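Local coordinates for protein SusD homolog (Bacteroides thetaiotaomicron, PDB 3SGH) that probably binds glycans at the cell surface as a SusD-like outer membrane lipoprotein, at residues A[63-77]-A[454-466]. Residues are numbered along the deposited sequence; the frame is centred on the assembly and turned at random. Where two conformers were deposited one is given.
Sequences FAYYNASEGHNDSSW and QRRLRFTRSEYNN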
loop_
_atom_site.group_PDB
_atom_site.type_symbol
_atom_site.label_atom_id
_atom_site.label_comp_id
_atom_site.label_asym_id
_atom_site.label_seq_id
_atom_site.Cartn_x
_atom_site.Cartn_y
_atom_site.Cartn_z
ATOM N N PHE A 63 -15.435 0.821 8.292
ATOM C CA PHE A 63 -14.603 0.051 7.364
ATOM C C PHE A 63 -14.232 -1.321 7.914
ATOM O O PHE A 63 -14.167 -2.284 7.173
ATOM C CB PHE A 63 -13.283 0.808 7.037
ATOM C CG PHE A 63 -13.338 1.650 5.787
ATOM C CD1 PHE A 63 -13.626 1.080 4.560
ATOM C CD2 PHE A 63 -13.088 3.011 5.839
ATOM C CE1 PHE A 63 -13.653 1.852 3.399
ATOM C CE2 PHE A 63 -13.092 3.754 4.684
ATOM C CZ PHE A 63 -13.396 3.174 3.473
ATOM N N ALA A 64 -13.942 -1.395 9.212
ATOM C CA ALA A 64 -13.346 -2.639 9.761
ATOM C C ALA A 64 -14.246 -3.829 9.582
ATOM O O ALA A 64 -13.758 -4.960 9.534
ATOM C CB ALA A 64 -12.967 -2.475 11.252
ATOM N N TYR A 65 -15.562 -3.579 9.512
ATOM C CA TYR A 65 -16.542 -4.656 9.286
ATOM C C TYR A 65 -17.171 -4.562 7.872
ATOM O O TYR A 65 -18.257 -5.115 7.595
ATOM C CB TYR A 65 -17.624 -4.624 10.373
ATOM C CG TYR A 65 -17.137 -4.539 11.808
ATOM C CD1 TYR A 65 -16.830 -3.329 12.389
ATOM C CD2 TYR A 65 -17.050 -5.685 12.620
ATOM C CE1 TYR A 65 -16.471 -3.231 13.716
ATOM C CE2 TYR A 65 -16.670 -5.619 13.905
ATOM C CZ TYR A 65 -16.378 -4.378 14.489
ATOM O OH TYR A 65 -16.016 -4.254 15.820
ATOM N N TYR A 66 -16.488 -3.820 7.001
ATOM C CA TYR A 66 -16.781 -3.760 5.585
ATOM C C TYR A 66 -18.038 -2.991 5.281
ATOM O O TYR A 66 -18.642 -3.241 4.288
ATOM C CB TYR A 66 -16.893 -5.169 4.978
ATOM C CG TYR A 66 -15.831 -6.159 5.440
ATOM C CD1 TYR A 66 -14.495 -5.798 5.594
ATOM C CD2 TYR A 66 -16.183 -7.459 5.751
ATOM C CE1 TYR A 66 -13.554 -6.729 6.051
ATOM C CE2 TYR A 66 -15.243 -8.382 6.198
ATOM C CZ TYR A 66 -13.943 -8.031 6.326
ATOM O OH TYR A 66 -13.039 -8.977 6.806
ATOM N N ASN A 67 -18.422 -2.047 6.141
ATOM C CA ASN A 67 -19.648 -1.303 5.890
ATOM C C ASN A 67 -19.522 0.179 6.285
ATOM O O ASN A 67 -20.325 0.726 7.061
ATOM C CB ASN A 67 -20.819 -1.960 6.609
ATOM C CG ASN A 67 -22.139 -1.616 5.992
ATOM O OD1 ASN A 67 -22.304 -1.737 4.782
ATOM N ND2 ASN A 67 -23.107 -1.180 6.817
ATOM N N ALA A 68 -18.501 0.823 5.729
ATOM C CA ALA A 68 -18.285 2.260 5.954
ATOM C C ALA A 68 -19.417 3.132 5.456
ATOM O O ALA A 68 -20.092 2.832 4.447
ATOM C CB ALA A 68 -16.985 2.733 5.297
ATOM N N SER A 69 -19.559 4.263 6.128
ATOM C CA SER A 69 -20.384 5.375 5.695
ATOM C C SER A 69 -19.947 5.901 4.339
ATOM O O SER A 69 -18.841 5.679 3.910
ATOM C CB SER A 69 -20.293 6.518 6.708
ATOM O OG SER A 69 -18.995 7.102 6.713
ATOM N N GLU A 70 -20.835 6.613 3.661
ATOM C CA GLU A 70 -20.478 7.248 2.394
ATOM C C GLU A 70 -19.300 8.183 2.577
ATOM O O GLU A 70 -18.404 8.173 1.760
ATOM C CB GLU A 70 -21.653 8.032 1.858
ATOM C CG GLU A 70 -22.831 7.136 1.433
ATOM C CD GLU A 70 -24.013 7.900 0.809
ATOM O OE1 GLU A 70 -23.946 9.144 0.685
ATOM O OE2 GLU A 70 -25.054 7.258 0.471
ATOM N N GLY A 71 -19.343 9.017 3.625
ATOM C CA GLY A 71 -18.247 9.954 3.911
ATOM C C GLY A 71 -16.891 9.292 4.084
ATOM O O GLY A 71 -15.880 9.777 3.544
ATOM N N HIS A 72 -16.859 8.192 4.840
ATOM C CA HIS A 72 -15.646 7.414 5.028
ATOM C C HIS A 72 -15.263 6.760 3.717
ATOM O O HIS A 72 -14.133 6.886 3.277
ATOM C CB HIS A 72 -15.814 6.386 6.138
ATOM C CG HIS A 72 -15.850 6.998 7.486
ATOM N ND1 HIS A 72 -15.984 6.264 8.637
ATOM C CD2 HIS A 72 -15.724 8.294 7.867
ATOM C CE1 HIS A 72 -15.963 7.085 9.672
ATOM N NE2 HIS A 72 -15.798 8.326 9.235
ATOM N N ASN A 73 -16.194 6.099 3.056
ATOM C CA ASN A 73 -15.856 5.496 1.771
ATOM C C ASN A 73 -15.208 6.505 0.776
ATOM O O ASN A 73 -14.201 6.213 0.170
ATOM C CB ASN A 73 -17.087 4.916 1.103
ATOM C CG ASN A 73 -16.768 4.314 -0.261
ATOM O OD1 ASN A 73 -16.365 3.151 -0.350
ATOM N ND2 ASN A 73 -16.900 5.112 -1.313
ATOM N N ASP A 74 -15.842 7.657 0.630
ATOM C CA ASP A 74 -15.479 8.648 -0.388
ATOM C C ASP A 74 -14.232 9.454 -0.067
ATOM O O ASP A 74 -13.797 10.267 -0.886
ATOM C CB ASP A 74 -16.647 9.655 -0.539
ATOM C CG ASP A 74 -17.961 9.008 -1.047
ATOM O OD1 ASP A 74 -17.989 7.769 -1.323
ATOM O OD2 ASP A 74 -18.964 9.764 -1.195
ATOM N N SER A 75 -13.658 9.285 1.114
ATOM C CA SER A 75 -12.510 10.119 1.505
ATOM C C SER A 75 -11.312 10.032 0.578
ATOM O O SER A 75 -10.643 11.049 0.276
ATOM C CB SER A 75 -12.066 9.762 2.940
ATOM O OG SER A 75 -13.023 10.204 3.872
ATOM N N SER A 76 -10.963 8.814 0.194
ATOM C CA SER A 76 -9.746 8.586 -0.582
ATOM C C SER A 76 -9.799 9.298 -1.926
ATOM O O SER A 76 -8.806 9.950 -2.327
ATOM C CB SER A 76 -9.499 7.082 -0.773
ATOM O OG SER A 76 -9.225 6.446 0.475
ATOM N N TRP A 77 -10.934 9.184 -2.610
ATOM C CA TRP A 77 -11.130 9.894 -3.869
ATOM C C TRP A 77 -10.840 11.349 -3.679
ATOM O O TRP A 77 -10.057 11.946 -4.427
ATOM C CB TRP A 77 -12.544 9.702 -4.398
ATOM C CG TRP A 77 -12.892 10.613 -5.535
ATOM C CD1 TRP A 77 -13.101 11.939 -5.441
ATOM C CD2 TRP A 77 -13.071 10.275 -6.944
ATOM N NE1 TRP A 77 -13.399 12.468 -6.685
ATOM C CE2 TRP A 77 -13.374 11.471 -7.622
ATOM C CE3 TRP A 77 -12.980 9.088 -7.690
ATOM C CZ2 TRP A 77 -13.650 11.518 -9.017
ATOM C CZ3 TRP A 77 -13.253 9.129 -9.087
ATOM C CH2 TRP A 77 -13.563 10.349 -9.734
ATOM N N GLN A 454 -13.655 -7.184 2.273
ATOM C CA GLN A 454 -14.057 -6.105 1.370
ATOM C C GLN A 454 -13.165 -6.162 0.150
ATOM O O GLN A 454 -11.992 -6.399 0.270
ATOM C CB GLN A 454 -13.953 -4.732 2.061
ATOM C CG GLN A 454 -14.385 -3.590 1.143
ATOM C CD GLN A 454 -14.903 -2.366 1.877
ATOM O OE1 GLN A 454 -15.220 -2.420 3.088
ATOM N NE2 GLN A 454 -15.033 -1.235 1.137
ATOM N N ARG A 455 -13.726 -5.978 -1.036
ATOM C CA ARG A 455 -13.012 -6.239 -2.278
ATOM C C ARG A 455 -12.596 -4.931 -3.006
ATOM O O ARG A 455 -11.674 -4.947 -3.818
ATOM C CB ARG A 455 -13.830 -7.147 -3.153
ATOM C CG ARG A 455 -14.229 -8.443 -2.500
ATOM C CD ARG A 455 -13.055 -9.300 -1.961
ATOM N NE ARG A 455 -12.147 -9.729 -3.031
ATOM C CZ ARG A 455 -11.024 -10.440 -2.868
ATOM N NH1 ARG A 455 -10.603 -10.787 -1.664
ATOM N NH2 ARG A 455 -10.298 -10.817 -3.919
ATOM N N ARG A 456 -13.284 -3.836 -2.686
ATOM C CA ARG A 456 -13.044 -2.515 -3.268
ATOM C C ARG A 456 -13.780 -1.425 -2.485
ATOM O O ARG A 456 -14.694 -1.712 -1.712
ATOM C CB ARG A 456 -13.529 -2.455 -4.724
ATOM C CG ARG A 456 -15.019 -2.492 -4.930
ATOM C CD ARG A 456 -15.420 -2.583 -6.372
ATOM N NE ARG A 456 -15.435 -1.250 -6.987
ATOM C CZ ARG A 456 -16.480 -0.428 -6.957
ATOM N NH1 ARG A 456 -17.596 -0.758 -6.297
ATOM N NH2 ARG A 456 -16.406 0.758 -7.558
ATOM N N LEU A 457 -13.388 -0.176 -2.714
ATOM C CA LEU A 457 -14.206 0.961 -2.312
ATOM C C LEU A 457 -15.180 1.275 -3.457
ATOM O O LEU A 457 -14.919 0.930 -4.599
ATOM C CB LEU A 457 -13.316 2.169 -1.996
ATOM C CG LEU A 457 -12.749 2.224 -0.572
ATOM C CD1 LEU A 457 -12.061 0.937 -0.144
ATOM C CD2 LEU A 457 -11.805 3.433 -0.450
ATOM N N ARG A 458 -16.280 1.950 -3.135
ATOM C CA ARG A 458 -17.303 2.295 -4.084
ATOM C C ARG A 458 -17.037 3.675 -4.674
ATOM O O ARG A 458 -16.252 4.466 -4.118
ATOM C CB ARG A 458 -18.679 2.280 -3.404
ATOM C CG ARG A 458 -19.145 0.892 -3.006
ATOM C CD ARG A 458 -20.502 0.907 -2.286
ATOM N NE ARG A 458 -20.328 1.478 -0.934
ATOM C CZ ARG A 458 -20.629 2.723 -0.581
ATOM N NH1 ARG A 458 -21.162 3.573 -1.454
ATOM N NH2 ARG A 458 -20.387 3.146 0.652
ATOM N N PHE A 459 -17.716 3.941 -5.789
ATOM C CA PHE A 459 -17.745 5.255 -6.426
ATOM C C PHE A 459 -18.373 6.264 -5.422
ATOM O O PHE A 459 -19.181 5.892 -4.548
ATOM C CB PHE A 459 -18.541 5.182 -7.739
ATOM C CG PHE A 459 -17.970 4.213 -8.773
ATOM C CD1 PHE A 459 -16.613 4.084 -8.949
ATOM C CD2 PHE A 459 -18.825 3.502 -9.587
ATOM C CE1 PHE A 459 -16.097 3.250 -9.949
ATOM C CE2 PHE A 459 -18.340 2.672 -10.582
ATOM C CZ PHE A 459 -16.996 2.533 -10.762
ATOM N N THR A 460 -17.995 7.531 -5.537
ATOM C CA THR A 460 -18.390 8.524 -4.547
ATOM C C THR A 460 -19.732 9.200 -4.794
ATOM O O THR A 460 -20.210 9.296 -5.938
ATOM C CB THR A 460 -17.355 9.650 -4.475
ATOM O OG1 THR A 460 -17.403 10.385 -5.709
ATOM C CG2 THR A 460 -15.928 9.073 -4.190
ATOM N N ARG A 461 -20.321 9.711 -3.713
ATOM C CA ARG A 461 -21.581 10.424 -3.823
ATOM C C ARG A 461 -21.397 11.644 -4.699
ATOM O O ARG A 461 -22.305 11.980 -5.481
ATOM C CB ARG A 461 -22.192 10.819 -2.459
ATOM C CG ARG A 461 -23.524 11.655 -2.658
ATOM C CD ARG A 461 -24.427 11.833 -1.425
ATOM N NE ARG A 461 -25.071 10.559 -1.118
ATOM C CZ ARG A 461 -26.374 10.297 -1.144
ATOM N NH1 ARG A 461 -27.314 11.226 -1.429
ATOM N NH2 ARG A 461 -26.742 9.055 -0.854
ATOM N N SER A 462 -20.249 12.324 -4.592
ATOM C CA SER A 462 -20.060 13.561 -5.384
ATOM C C SER A 462 -20.066 13.255 -6.889
ATOM O O SER A 462 -20.512 14.068 -7.711
ATOM C CB SER A 462 -18.799 14.328 -4.932
ATOM O OG SER A 462 -17.629 13.663 -5.401
ATOM N N GLU A 463 -19.607 12.073 -7.255
ATOM C CA GLU A 463 -19.633 11.663 -8.656
ATOM C C GLU A 463 -21.053 11.297 -9.141
ATOM O O GLU A 463 -21.448 11.636 -10.276
ATOM C CB GLU A 463 -18.639 10.543 -8.898
ATOM C CG GLU A 463 -17.196 11.070 -8.862
ATOM C CD GLU A 463 -16.856 11.808 -10.146
ATOM O OE1 GLU A 463 -16.740 11.130 -11.176
ATOM O OE2 GLU A 463 -16.724 13.059 -10.134
ATOM N N TYR A 464 -21.803 10.581 -8.311
ATOM C CA TYR A 464 -23.195 10.326 -8.651
ATOM C C TYR A 464 -24.010 11.634 -8.795
ATOM O O TYR A 464 -24.936 11.719 -9.588
ATOM C CB TYR A 464 -23.854 9.395 -7.635
ATOM C CG TYR A 464 -23.512 7.921 -7.818
ATOM C CD1 TYR A 464 -24.174 7.151 -8.779
ATOM C CD2 TYR A 464 -22.570 7.305 -7.017
ATOM C CE1 TYR A 464 -23.878 5.814 -8.946
ATOM C CE2 TYR A 464 -22.270 5.957 -7.147
ATOM C CZ TYR A 464 -22.941 5.206 -8.118
ATOM O OH TYR A 464 -22.675 3.865 -8.280
ATOM N N ASN A 465 -23.636 12.647 -8.022
ATOM C CA ASN A 465 -24.382 13.893 -7.981
ATOM C C ASN A 465 -24.000 14.830 -9.134
ATOM O O ASN A 465 -24.888 15.364 -9.764
ATOM C CB ASN A 465 -24.147 14.579 -6.607
ATOM C CG ASN A 465 -25.043 14.032 -5.519
ATOM O OD1 ASN A 465 -26.030 13.346 -5.792
ATOM N ND2 ASN A 465 -24.742 14.393 -4.282
ATOM N N ASN A 466 -22.705 14.954 -9.417
ATOM C CA ASN A 466 -22.168 15.908 -10.398
ATOM C C ASN A 466 -21.618 15.337 -11.689
ATOM O O ASN A 466 -21.310 16.096 -12.621
ATOM C CB ASN A 466 -21.091 16.755 -9.740
ATOM C CG ASN A 466 -21.613 17.460 -8.510
ATOM O OD1 ASN A 466 -22.468 18.343 -8.616
ATOM N ND2 ASN A 466 -21.131 17.059 -7.356
HETATM O O HOH W 1 -16.584 -0.241 3.911
HETATM O O HOH W 2 -20.005 0.952 2.694
HETATM O O HOH W 3 -16.778 1.146 1.325
HETATM O O HOH W 4 -18.608 12.222 -2.295
HETATM O O HOH W 5 -20.419 6.587 -1.494
#
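Glu463 lays its CG over one face of the Trp77 ring, a CH-pi contact 4.0 Å from the centroid of the six-membered ring. Its carboxylate plane is turned 26° from the ring plane, and OE1 goes on to bond Tyr137. Backbone N of Gln454 sits over one face of the Tyr66 ring, toward its rim. The amide of Gln454 reaches the edge of Phe63 with NE2, while Ala68 CB covers one face of that ring. The guanidinium of Arg458 has Asn73 CG over one face and Ala68 O near its edge; its NE bonds Asn485.

Asn73 pairs with the backbone of Arg458 in both directions. OD1 accepts from Arg458 N in the carbonyl plane, on a lone pair, at 3.0 Å. ND2 gives one hydrogen to Arg458 O and the other to Asp74 OD1. CG stands anti to the backbone N (chi1 178°), which carries the amide across to the loop of 454-466. A leucine here would probably leave Arg458 N and O without these partners and take from Asp74 OD1 one of its donors.

The contact joins a loop and short helix early in the chain to a loop and helix late in it, within the mainly helical SusD-like fold, an alpha-alpha superhelix. Thr460 is the N-cap of helix 461-466, its OG1 accepting from Glu463 N. Asp74 OD2 takes Arg461 N, in the first turn of that helix, at 2.9 Å from above the carboxylate plane. A water links the same oxygen to Ser462 N. Thr460 CG2 packs 3.4 Å from Trp77 CB and lies obliquely to the indole. On the surface Arg461 grips Glu70 side-on, NE to OE1 and NH2 to OE2 (2.8 Å), carboxylate and guanidinium nearly coplanar, 20° apart.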